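Local coordinates for protein beta-n-acetylhexosaminidase (Streptococcus pneumoniae, PDB 4AZH) that cleaves terminal beta-linked N-acetylglucosamine residues from the ends of glycan chains as an exo-acting hydrolase of glycoside hydrolase family 20, at residues N117-M122 with F180-Y185; H121-L126 with S145-D150; Y282-K287 with L327-D332. All coordinates share one frame; numbering follows the deposited sequence.

Interaction 1: residues N117-M122 with F180-Y185; sequences NSPGHM and FGTDEY. With LOG (N-acetylglucosaminono-1,5-lactone (Z)-oxime), chain E; EDO (1,2-ethanediol), chain G; EDO (1,2-ethanediol), chain F.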
loop_
_atom_site.group_PDB
_atom_site.type_symbol
_atom_site.label_atom_id
_atom_site.label_comp_id
_atom_site.label_asym_id
_atom_site.label_seq_id
_atom_site.Cartn_x
_atom_site.Cartn_y
_atom_site.Cartn_z
ATOM N N ASN A 117 2.709 9.811 -2.067
ATOM C CA ASN A 117 3.232 9.897 -3.419
ATOM C C ASN A 117 3.931 11.224 -3.733
ATOM O O ASN A 117 3.484 12.305 -3.317
ATOM C CB ASN A 117 2.117 9.664 -4.451
ATOM C CG ASN A 117 2.549 8.748 -5.611
ATOM O OD1 ASN A 117 3.741 8.692 -5.994
ATOM N ND2 ASN A 117 1.576 8.021 -6.182
ATOM N N SER A 118 5.016 11.117 -4.503
ATOM C CA SER A 118 5.736 12.257 -5.045
ATOM C C SER A 118 6.771 11.601 -6.006
ATOM O O SER A 118 7.095 10.439 -5.823
ATOM C CB SER A 118 6.409 13.078 -3.920
ATOM O OG SER A 118 7.629 12.481 -3.520
ATOM N N PRO A 119 7.267 12.326 -7.031
ATOM C CA PRO A 119 6.970 13.715 -7.387
ATOM C C PRO A 119 5.690 13.883 -8.204
ATOM O O PRO A 119 5.312 15.013 -8.462
ATOM C CB PRO A 119 8.197 14.132 -8.222
ATOM C CG PRO A 119 8.652 12.868 -8.847
ATOM C CD PRO A 119 8.322 11.761 -7.893
ATOM N N GLY A 120 5.064 12.791 -8.653
ATOM C CA GLY A 120 3.775 12.866 -9.327
ATOM C C GLY A 120 2.647 12.650 -8.327
ATOM O O GLY A 120 2.875 12.556 -7.137
ATOM N N HIS A 121 1.421 12.582 -8.805
ATOM C CA HIS A 121 0.250 12.390 -7.935
ATOM C C HIS A 121 0.277 13.189 -6.641
ATOM O O HIS A 121 0.020 12.643 -5.554
ATOM C CB HIS A 121 0.029 10.902 -7.664
ATOM C CG HIS A 121 -0.448 10.129 -8.874
ATOM N ND1 HIS A 121 0.397 9.427 -9.670
ATOM C CD2 HIS A 121 -1.725 9.993 -9.430
ATOM C CE1 HIS A 121 -0.303 8.845 -10.653
ATOM N NE2 HIS A 121 -1.608 9.196 -10.512
ATOM N N MET A 122 0.588 14.486 -6.741
ATOM C CA MET A 122 0.695 15.329 -5.534
ATOM C C MET A 122 -0.002 16.692 -5.680
ATOM O O MET A 122 0.501 17.719 -5.209
ATOM C CB MET A 122 2.165 15.492 -5.110
ATOM C CG MET A 122 3.070 16.100 -6.184
ATOM S SD MET A 122 4.806 16.356 -5.708
ATOM C CE MET A 122 4.715 17.745 -4.575
ATOM N N PHE A 180 7.068 5.377 -1.387
ATOM C CA PHE A 180 7.164 6.775 -1.821
ATOM C C PHE A 180 6.697 7.030 -3.265
ATOM O O PHE A 180 6.598 8.178 -3.729
ATOM C CB PHE A 180 8.537 7.354 -1.512
ATOM C CG PHE A 180 9.677 6.629 -2.146
ATOM C CD1 PHE A 180 10.085 6.938 -3.438
ATOM C CD2 PHE A 180 10.401 5.688 -1.437
ATOM C CE1 PHE A 180 11.172 6.287 -4.047
ATOM C CE2 PHE A 180 11.504 5.048 -2.029
ATOM C CZ PHE A 180 11.883 5.346 -3.330
ATOM N N GLY A 181 6.382 5.945 -3.959
ATOM C CA GLY A 181 5.591 5.978 -5.188
ATOM C C GLY A 181 6.416 6.214 -6.435
ATOM O O GLY A 181 7.052 5.290 -6.948
ATOM N N THR A 182 6.405 7.482 -6.871
ATOM C CA THR A 182 7.119 7.996 -8.029
ATOM C C THR A 182 6.542 7.622 -9.389
ATOM O O THR A 182 7.230 7.807 -10.408
ATOM C CB THR A 182 8.652 7.735 -8.016
ATOM O OG1 THR A 182 8.911 6.371 -8.386
ATOM C CG2 THR A 182 9.273 8.055 -6.644
ATOM N N ASP A 183 5.308 7.107 -9.425
ATOM C CA ASP A 183 4.628 6.895 -10.704
ATOM C C ASP A 183 4.156 8.204 -11.410
ATOM O O ASP A 183 3.855 9.204 -10.767
ATOM C CB ASP A 183 3.454 5.903 -10.546
ATOM C CG ASP A 183 2.369 6.386 -9.579
ATOM O OD1 ASP A 183 2.688 6.900 -8.477
ATOM O OD2 ASP A 183 1.163 6.240 -9.921
ATOM N N GLU A 184 4.096 8.144 -12.740
ATOM C CA GLU A 184 3.487 9.167 -13.601
ATOM C C GLU A 184 4.114 10.576 -13.466
ATOM O O GLU A 184 3.574 11.451 -12.766
ATOM C CB GLU A 184 1.947 9.189 -13.418
ATOM C CG GLU A 184 1.242 7.848 -13.727
ATOM C CD GLU A 184 -0.302 7.894 -13.695
ATOM O OE1 GLU A 184 -0.897 8.728 -14.420
ATOM O OE2 GLU A 184 -0.914 7.089 -12.970
ATOM N N TYR A 185 5.237 10.814 -14.140
ATOM C CA TYR A 185 5.852 12.136 -14.073
ATOM C C TYR A 185 5.187 13.139 -15.031
ATOM O O TYR A 185 5.379 13.065 -16.230
ATOM C CB TYR A 185 7.390 12.124 -14.298
ATOM C CG TYR A 185 7.946 13.474 -13.860
ATOM C CD1 TYR A 185 7.947 14.554 -14.731
ATOM C CD2 TYR A 185 8.379 13.688 -12.542
ATOM C CE1 TYR A 185 8.376 15.797 -14.324
ATOM C CE2 TYR A 185 8.830 14.939 -12.123
ATOM C CZ TYR A 185 8.817 15.996 -13.024
ATOM O OH TYR A 185 9.237 17.258 -12.645
HETATM C C2 LOG E . -1.983 4.797 -11.505
HETATM C C3 LOG E . -3.007 4.914 -10.378
HETATM C C4 LOG E . -4.387 4.768 -10.981
HETATM C C5 LOG E . -4.481 3.371 -11.580
HETATM C C6 LOG E . -5.936 3.090 -12.012
HETATM C C7 LOG E . -0.456 3.048 -10.622
HETATM C C8 LOG E . 0.872 2.744 -9.933
HETATM N N2 LOG E . -0.685 4.360 -10.934
HETATM O O1 LOG E . -1.801 2.837 -14.406
HETATM O O3 LOG E . -2.863 6.192 -9.623
HETATM O O4 LOG E . -5.362 4.860 -9.975
HETATM O O5 LOG E . -3.620 3.285 -12.667
HETATM O O6 LOG E . -6.275 3.828 -13.162
HETATM C C1 LOG E . -2.375 3.881 -12.534
HETATM O O7 LOG E . -1.219 2.124 -10.908
HETATM N N1 LOG E . -1.461 3.689 -13.429
HETATM C C1 EDO G . -4.775 9.175 -14.746
HETATM O O1 EDO G . -3.585 9.966 -14.717
HETATM C C2 EDO G . -4.751 8.362 -13.461
HETATM O O2 EDO G . -3.442 7.759 -13.334
HETATM C C1 EDO F . 11.051 20.412 -14.978
HETATM O O1 EDO F . 10.823 19.354 -14.026
HETATM C C2 EDO F . 9.818 20.630 -15.840
HETATM O O2 EDO F . 9.098 21.753 -15.336
HETATM O O HOH W 1 4.541 10.101 -8.340
HETATM O O HOH W 2 7.092 10.304 -2.225
HETATM O O HOH W 3 1.186 12.272 -11.763
#
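With its CG between the backbone N and the carbonyl carbon (chi1 61°), Asp183 turns its carboxylate to the amide of Asn117, while Glu184, its CG anti to the carbonyl carbon (chi1 -58°), brings its carboxylate to the edge of the His121 ring. Both segments run from the C-terminal ends of adjacent parallel strands, 111-118 and 177-181, of the family 20 TIM barrel into the loops beyond. Asn117 ND2 donates to the syn lone pair of Asp183 OD1 at 2.8 Å, amide and carboxylate nearly coplanar (19° apart), which should fix the carboxylate's rotation. Asp183 OD2 receives LOG N2 at 2.8 Å. This grip on the acetamido nitrogen is consistent with the Asp-Glu pair of family 20 enzymes, in which the aspartate orients the 2-acetamido group for substrate-assisted catalysis and the glutamate serves as general acid/base. The amide is held from its other end, where Thr182 N donates to Asn117 OD1 at 3.1 Å in the carbonyl plane. A cis peptide precedes Pro119, whose CG meets the Tyr185 ring at its edge, 3.8 Å from CD2. Water 3 joins the two loops, accepting from His121 N at 3.0 Å and donating to Glu184 O at 2.7 Å.

Interaction 2: residues H121-L126 with S145-D150; sequences HMDAML and SKTTMD. With LOG (N-acetylglucosaminono-1,5-lactone (Z)-oxime), chain E; EDO (1,2-ethanediol), chain F.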
loop_
_atom_site.group_PDB
_atom_site.type_symbol
_atom_site.label_atom_id
_atom_site.label_comp_id
_atom_site.label_asym_id
_atom_site.label_seq_id
_atom_site.Cartn_x
_atom_site.Cartn_y
_atom_site.Cartn_z
ATOM N N HIS A 121 1.421 12.582 -8.805
ATOM C CA HIS A 121 0.250 12.390 -7.935
ATOM C C HIS A 121 0.277 13.189 -6.641
ATOM O O HIS A 121 0.020 12.643 -5.554
ATOM C CB HIS A 121 0.029 10.902 -7.664
ATOM C CG HIS A 121 -0.448 10.129 -8.874
ATOM N ND1 HIS A 121 0.397 9.427 -9.670
ATOM C CD2 HIS A 121 -1.725 9.993 -9.430
ATOM C CE1 HIS A 121 -0.303 8.845 -10.653
ATOM N NE2 HIS A 121 -1.608 9.196 -10.512
ATOM N N MET A 122 0.588 14.486 -6.741
ATOM C CA MET A 122 0.695 15.329 -5.534
ATOM C C MET A 122 -0.002 16.692 -5.680
ATOM O O MET A 122 0.501 17.719 -5.209
ATOM C CB MET A 122 2.165 15.492 -5.110
ATOM C CG MET A 122 3.070 16.100 -6.184
ATOM S SD MET A 122 4.806 16.356 -5.708
ATOM C CE MET A 122 4.715 17.745 -4.575
ATOM N N ASP A 123 -1.161 16.691 -6.334
ATOM C CA ASP A 123 -1.976 17.879 -6.552
ATOM C C ASP A 123 -2.097 18.724 -5.270
ATOM O O ASP A 123 -1.857 19.946 -5.271
ATOM C CB ASP A 123 -3.381 17.458 -7.004
ATOM C CG ASP A 123 -3.367 16.567 -8.244
ATOM O OD1 ASP A 123 -2.418 15.754 -8.458
ATOM O OD2 ASP A 123 -4.349 16.668 -9.013
ATOM N N ALA A 124 -2.469 18.046 -4.185
ATOM C CA ALA A 124 -2.757 18.674 -2.926
ATOM C C ALA A 124 -1.522 19.326 -2.331
ATOM O O ALA A 124 -1.621 20.414 -1.784
ATOM C CB ALA A 124 -3.348 17.655 -1.970
ATOM N N MET A 125 -0.373 18.662 -2.434
ATOM C CA MET A 125 0.887 19.199 -1.926
ATOM C C MET A 125 1.305 20.432 -2.699
ATOM O O MET A 125 1.812 21.400 -2.098
ATOM C CB MET A 125 2.027 18.167 -1.967
ATOM C CG MET A 125 1.966 17.067 -0.907
ATOM S SD MET A 125 3.488 16.094 -0.940
ATOM C CE MET A 125 2.958 14.505 -0.335
ATOM N N LEU A 126 1.096 20.397 -4.016
ATOM C CA LEU A 126 1.423 21.529 -4.900
ATOM C C LEU A 126 0.669 22.793 -4.504
ATOM O O LEU A 126 1.264 23.855 -4.366
ATOM C CB LEU A 126 1.127 21.179 -6.357
ATOM C CG LEU A 126 1.940 20.040 -6.967
ATOM C CD1 LEU A 126 1.401 19.688 -8.354
ATOM C CD2 LEU A 126 3.435 20.373 -6.994
ATOM N N SER A 145 1.779 21.602 -15.166
ATOM C CA SER A 145 1.203 20.447 -14.509
ATOM C C SER A 145 0.347 20.871 -13.325
ATOM O O SER A 145 0.638 21.863 -12.641
ATOM C CB SER A 145 2.289 19.498 -14.028
ATOM O OG SER A 145 1.720 18.314 -13.523
ATOM N N LYS A 146 -0.713 20.114 -13.102
ATOM C CA LYS A 146 -1.460 20.221 -11.879
ATOM C C LYS A 146 -1.112 19.084 -10.934
ATOM O O LYS A 146 -1.650 19.030 -9.839
ATOM C CB LYS A 146 -2.966 20.208 -12.162
ATOM C CG LYS A 146 -3.433 21.390 -13.011
ATOM C CD LYS A 146 -4.939 21.635 -12.876
ATOM C CE LYS A 146 -5.264 22.530 -11.665
ATOM N NZ LYS A 146 -6.733 22.762 -11.420
ATOM N N THR A 147 -0.206 18.185 -11.320
ATOM C CA THR A 147 -0.053 16.919 -10.549
ATOM C C THR A 147 1.338 16.680 -10.012
ATOM O O THR A 147 1.518 15.943 -9.057
ATOM C CB THR A 147 -0.376 15.665 -11.409
ATOM O OG1 THR A 147 0.570 15.567 -12.483
ATOM C CG2 THR A 147 -1.840 15.696 -11.945
ATOM N N THR A 148 2.312 17.273 -10.663
ATOM C CA THR A 148 3.682 16.868 -10.517
ATOM C C THR A 148 4.525 18.094 -10.165
ATOM O O THR A 148 4.310 19.168 -10.728
ATOM C CB THR A 148 4.165 16.272 -11.855
ATOM O OG1 THR A 148 3.286 15.198 -12.254
ATOM C CG2 THR A 148 5.622 15.789 -11.790
ATOM N N MET A 149 5.474 17.905 -9.245
ATOM C CA MET A 149 6.463 18.893 -8.858
ATOM C C MET A 149 7.572 19.057 -9.903
ATOM O O MET A 149 8.087 18.081 -10.467
ATOM C CB MET A 149 7.120 18.431 -7.541
ATOM C CG MET A 149 8.236 19.322 -7.003
ATOM S SD MET A 149 8.585 18.992 -5.259
ATOM C CE MET A 149 8.815 17.221 -5.323
ATOM N N ASP A 150 7.972 20.302 -10.104
ATOM C CA ASP A 150 9.122 20.663 -10.907
ATOM C C ASP A 150 10.397 20.215 -10.196
ATOM O O ASP A 150 10.700 20.687 -9.103
ATOM C CB ASP A 150 9.098 22.189 -11.100
ATOM C CG ASP A 150 10.350 22.739 -11.774
ATOM O OD1 ASP A 150 11.174 21.962 -12.282
ATOM O OD2 ASP A 150 10.495 23.994 -11.790
HETATM C C2 LOG E . -1.983 4.797 -11.505
HETATM C C3 LOG E . -3.007 4.914 -10.378
HETATM C C4 LOG E . -4.387 4.768 -10.981
HETATM C C5 LOG E . -4.481 3.371 -11.580
HETATM C C6 LOG E . -5.936 3.090 -12.012
HETATM C C7 LOG E . -0.456 3.048 -10.622
HETATM C C8 LOG E . 0.872 2.744 -9.933
HETATM N N2 LOG E . -0.685 4.360 -10.934
HETATM O O1 LOG E . -1.801 2.837 -14.406
HETATM O O3 LOG E . -2.863 6.192 -9.623
HETATM O O4 LOG E . -5.362 4.860 -9.975
HETATM O O5 LOG E . -3.620 3.285 -12.667
HETATM O O6 LOG E . -6.275 3.828 -13.162
HETATM C C1 LOG E . -2.375 3.881 -12.534
HETATM O O7 LOG E . -1.219 2.124 -10.908
HETATM N N1 LOG E . -1.461 3.689 -13.429
HETATM C C1 EDO F . 11.051 20.412 -14.978
HETATM O O1 EDO F . 10.823 19.354 -14.026
HETATM C C2 EDO F . 9.818 20.630 -15.840
HETATM O O2 EDO F . 9.098 21.753 -15.336
HETATM O O HOH W 4 -2.527 21.256 -8.339
#
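His121 starts the contact with its backbone N 3.4 Å from Thr147 O, at too poor an angle for a hydrogen bond; the next amide takes that oxygen instead. Met122 N donates to Thr147 O at 2.9 Å, in the carbonyl plane and fairly straight (161°). Met122 is also the N-cap residue of helix 123-131, and its carbonyl accepts the first-turn bond from Leu126 N. Its side chain leaves with CG between the backbone N and the carbonyl carbon (chi1 58°) and bends at its last torsion, bringing SD to 3.6 Å from Met149 CB. Asp123, in the first turn, lies alongside Thr147 and points the same way, with OD1 3.5 Å from Thr147 CG2. Water 4 bridges the backbones here, donating to Lys146 O at 2.8 Å and weakly to Asp123 O. Leu126, one turn on, closes the apolar side: CD1 rests on the peptide plane after Thr147, 3.4 Å from Thr147 C, and CD2 packs against Met149. The corner begins at Ser145, whose OG accepts from Thr147 N at 2.9 Å, an ST turn, and from Thr148 N at 3.1 Å, an ST motif; Asp188 also bonds that hydroxyl. The arrangement thus fastens the helix start that follows barrel strand 111-118 to a corner of the chain leading into strand 148-149. Helix 154-171 packs beside the methionines, Val160 touching both Met122 and Met149 and Met157 touching Met149, while Tyr84 of helix 70-84 touches Asp123.

Interaction 3: residues Y282-K287 with L327-D332; sequences YILGQK and LSIWAD. With LOG (N-acetylglucosaminono-1,5-lactone (Z)-oxime), chain E.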
loop_
_atom_site.group_PDB
_atom_site.type_symbol
_atom_site.label_atom_id
_atom_site.label_comp_id
_atom_site.label_asym_id
_atom_site.label_seq_id
_atom_site.Cartn_x
_atom_site.Cartn_y
_atom_site.Cartn_z
ATOM N N TYR A 282 -9.082 -2.632 -9.669
ATOM C CA TYR A 282 -10.442 -2.156 -9.780
ATOM C C TYR A 282 -10.480 -0.661 -9.441
ATOM O O TYR A 282 -9.935 -0.214 -8.427
ATOM C CB TYR A 282 -11.376 -2.957 -8.891
ATOM C CG TYR A 282 -12.764 -2.368 -8.794
ATOM C CD1 TYR A 282 -13.508 -2.075 -9.952
ATOM C CD2 TYR A 282 -13.351 -2.109 -7.552
ATOM C CE1 TYR A 282 -14.787 -1.534 -9.862
ATOM C CE2 TYR A 282 -14.633 -1.572 -7.458
ATOM C CZ TYR A 282 -15.345 -1.293 -8.609
ATOM O OH TYR A 282 -16.622 -0.762 -8.537
ATOM N N ILE A 283 -11.083 0.109 -10.339
ATOM C CA ILE A 283 -11.280 1.529 -10.151
ATOM C C ILE A 283 -12.753 1.696 -9.728
ATOM O O ILE A 283 -13.651 1.263 -10.435
ATOM C CB ILE A 283 -10.994 2.251 -11.465
ATOM C CG1 ILE A 283 -9.500 2.117 -11.817
ATOM C CG2 ILE A 283 -11.431 3.687 -11.387
ATOM C CD1 ILE A 283 -9.217 2.360 -13.288
ATOM N N LEU A 284 -12.978 2.289 -8.561
ATOM C CA LEU A 284 -14.315 2.433 -7.989
ATOM C C LEU A 284 -15.256 3.008 -9.039
ATOM O O LEU A 284 -14.987 4.069 -9.625
ATOM C CB LEU A 284 -14.295 3.335 -6.733
ATOM C CG LEU A 284 -13.486 2.944 -5.486
ATOM C CD1 LEU A 284 -13.662 3.985 -4.371
ATOM C CD2 LEU A 284 -13.830 1.548 -4.962
ATOM N N GLY A 285 -16.333 2.270 -9.304
ATOM C CA GLY A 285 -17.373 2.720 -10.230
ATOM C C GLY A 285 -17.169 2.406 -11.697
ATOM O O GLY A 285 -18.039 2.721 -12.502
ATOM N N GLN A 286 -16.027 1.813 -12.058
ATOM C CA GLN A 286 -15.720 1.530 -13.475
ATOM C C GLN A 286 -16.726 0.541 -14.022
ATOM O O GLN A 286 -17.077 -0.428 -13.355
ATOM C CB GLN A 286 -14.316 0.935 -13.625
ATOM C CG GLN A 286 -13.811 0.836 -15.054
ATOM C CD GLN A 286 -13.071 2.083 -15.535
ATOM O OE1 GLN A 286 -13.121 3.144 -14.910
ATOM N NE2 GLN A 286 -12.380 1.957 -16.663
ATOM N N LYS A 287 -17.185 0.775 -15.239
ATOM C CA LYS A 287 -18.169 -0.112 -15.840
ATOM C C LYS A 287 -17.576 -0.859 -17.044
ATOM O O LYS A 287 -16.610 -0.381 -17.650
ATOM C CB LYS A 287 -19.456 0.663 -16.172
ATOM C CG LYS A 287 -20.324 0.967 -14.952
ATOM C CD LYS A 287 -20.407 -0.260 -14.024
ATOM C CE LYS A 287 -21.488 -0.154 -12.943
ATOM N NZ LYS A 287 -20.982 0.257 -11.598
ATOM N N LEU A 327 -3.166 -6.772 -4.716
ATOM C CA LEU A 327 -4.375 -6.409 -5.443
ATOM C C LEU A 327 -4.779 -4.951 -5.135
ATOM O O LEU A 327 -4.772 -4.538 -3.965
ATOM C CB LEU A 327 -5.465 -7.342 -5.007
ATOM C CG LEU A 327 -6.702 -7.295 -5.895
ATOM C CD1 LEU A 327 -7.213 -8.699 -6.183
ATOM C CD2 LEU A 327 -7.744 -6.396 -5.267
ATOM N N SER A 328 -5.143 -4.165 -6.149
ATOM C CA SER A 328 -5.260 -2.714 -5.930
ATOM C C SER A 328 -6.622 -2.118 -6.248
ATOM O O SER A 328 -7.190 -2.359 -7.331
ATOM C CB SER A 328 -4.160 -1.974 -6.692
ATOM O OG SER A 328 -2.891 -2.585 -6.440
ATOM N N ILE A 329 -7.148 -1.348 -5.293
ATOM C CA ILE A 329 -8.392 -0.613 -5.488
ATOM C C ILE A 329 -8.061 0.861 -5.638
ATOM O O ILE A 329 -7.413 1.447 -4.774
ATOM C CB ILE A 329 -9.382 -0.768 -4.301
ATOM C CG1 ILE A 329 -9.521 -2.243 -3.883
ATOM C CG2 ILE A 329 -10.714 -0.124 -4.659
ATOM C CD1 ILE A 329 -9.973 -3.189 -4.986
ATOM N N TRP A 330 -8.494 1.452 -6.742
ATOM C CA TRP A 330 -8.150 2.822 -7.036
ATOM C C TRP A 330 -9.390 3.656 -7.100
ATOM O O TRP A 330 -10.473 3.137 -7.351
ATOM C CB TRP A 330 -7.437 2.894 -8.359
ATOM C CG TRP A 330 -6.145 2.126 -8.386
ATOM C CD1 TRP A 330 -5.910 0.869 -8.955
ATOM C CD2 TRP A 330 -4.841 2.553 -7.844
ATOM N NE1 TRP A 330 -4.593 0.509 -8.801
ATOM C CE2 TRP A 330 -3.903 1.470 -8.137
ATOM C CE3 TRP A 330 -4.389 3.664 -7.153
ATOM C CZ2 TRP A 330 -2.580 1.526 -7.750
ATOM C CZ3 TRP A 330 -3.052 3.716 -6.777
ATOM C CH2 TRP A 330 -2.165 2.662 -7.063
ATOM N N ALA A 331 -9.229 4.962 -6.924
ATOM C CA ALA A 331 -10.364 5.881 -6.882
ATOM C C ALA A 331 -10.210 7.057 -7.855
ATOM O O ALA A 331 -10.351 8.222 -7.472
ATOM C CB ALA A 331 -10.571 6.358 -5.455
ATOM N N ASP A 332 -9.927 6.727 -9.118
ATOM C CA ASP A 332 -9.576 7.735 -10.170
ATOM C C ASP A 332 -10.650 8.811 -10.291
ATOM O O ASP A 332 -10.351 9.979 -10.566
ATOM C CB ASP A 332 -9.364 7.073 -11.527
ATOM C CG ASP A 332 -8.167 6.127 -11.535
ATOM O OD1 ASP A 332 -7.855 5.538 -10.476
ATOM O OD2 ASP A 332 -7.528 5.986 -12.611
HETATM C C2 LOG E . -1.983 4.797 -11.505
HETATM C C3 LOG E . -3.007 4.914 -10.378
HETATM C C4 LOG E . -4.387 4.768 -10.981
HETATM C C5 LOG E . -4.481 3.371 -11.580
HETATM C C6 LOG E . -5.936 3.090 -12.012
HETATM C C7 LOG E . -0.456 3.048 -10.622
HETATM C C8 LOG E . 0.872 2.744 -9.933
HETATM N N2 LOG E . -0.685 4.360 -10.934
HETATM O O1 LOG E . -1.801 2.837 -14.406
HETATM O O3 LOG E . -2.863 6.192 -9.623
HETATM O O4 LOG E . -5.362 4.860 -9.975
HETATM O O5 LOG E . -3.620 3.285 -12.667
HETATM O O6 LOG E . -6.275 3.828 -13.162
HETATM C C1 LOG E . -2.375 3.881 -12.534
HETATM O O7 LOG E . -1.219 2.124 -10.908
HETATM N N1 LOG E . -1.461 3.689 -13.429
#
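Tyr282 N donates to Ser328 O at 3.0 Å, the first of three backbone bonds that zip the two segments together in parallel. Trp330 N returns a bond to Tyr282 O at 2.8 Å, nearly straight at 170°, and Leu284 N completes the ladder on Trp330 O at 2.9 Å. Ile329, between the two bonded residues of its own strand, turns its peptide groups the other way, to Ser15 and Asp17, so that strand 322-330 is paired on both flanks. Beyond the ladder the chain folds into a type II beta turn, Gln286 N bonding to Ile283 O. Tyr282 extends its ring forward along the start of the turn, CG anti to the backbone N (chi1 171°), with Leu284 N lying over the ring centre; there its OH accepts Gly285 N at 3.1 Å and is also hydrogen-bonded to Glu342. The pair belongs to a beta-alpha-beta unit of the TIM barrel, strand 282-283 leading through helix 295-304 to strand 322-330. On the face with Tyr282 and Ile329, the packing is apolar: Leu284 CD2 meets Ile329 CG2 at 3.5 Å, the two side chains crossing at about a right angle. The face with Ile283 and Trp330 lines the sugar pocket. There the sugar ring stacks over one face of the indole, LOG C5 3.7 Å above the plane of the Trp330 ring and offset toward its rim. Just past the strand end, Asp332 takes both hydroxyls of the same sugar edge, one on each oxygen: LOG O4 donates to Asp332 OD1 at 2.6 Å, and LOG O6 to Asp332 OD2 at 2.6 Å. The backbone N of Ala331, between these two pocket residues, is satisfied by the carboxylate of Asp17.

How the interactions relate
Interactions 1 and 2 share His121 and Met122, and their centres lie 8 Å apart. They also touch directly: Pro119 O and Met149 N are 3.0 Å apart and Tyr185 OH and Met149 O 2.6 Å apart, both probable hydrogen bonds, so the 145-150 corner is bonded to both loops of interaction 1. Interaction 3 stands apart, its centre 18 Å from that of interaction 1 and 21 Å from that of interaction 2, with nearest atoms about 6 and 7 Å away. The inhibitor spans the gap: interaction 1 holds its acetamido nitrogen, interaction 3 its O4 and O6, and Arg20 and Tyr281 add further bonds.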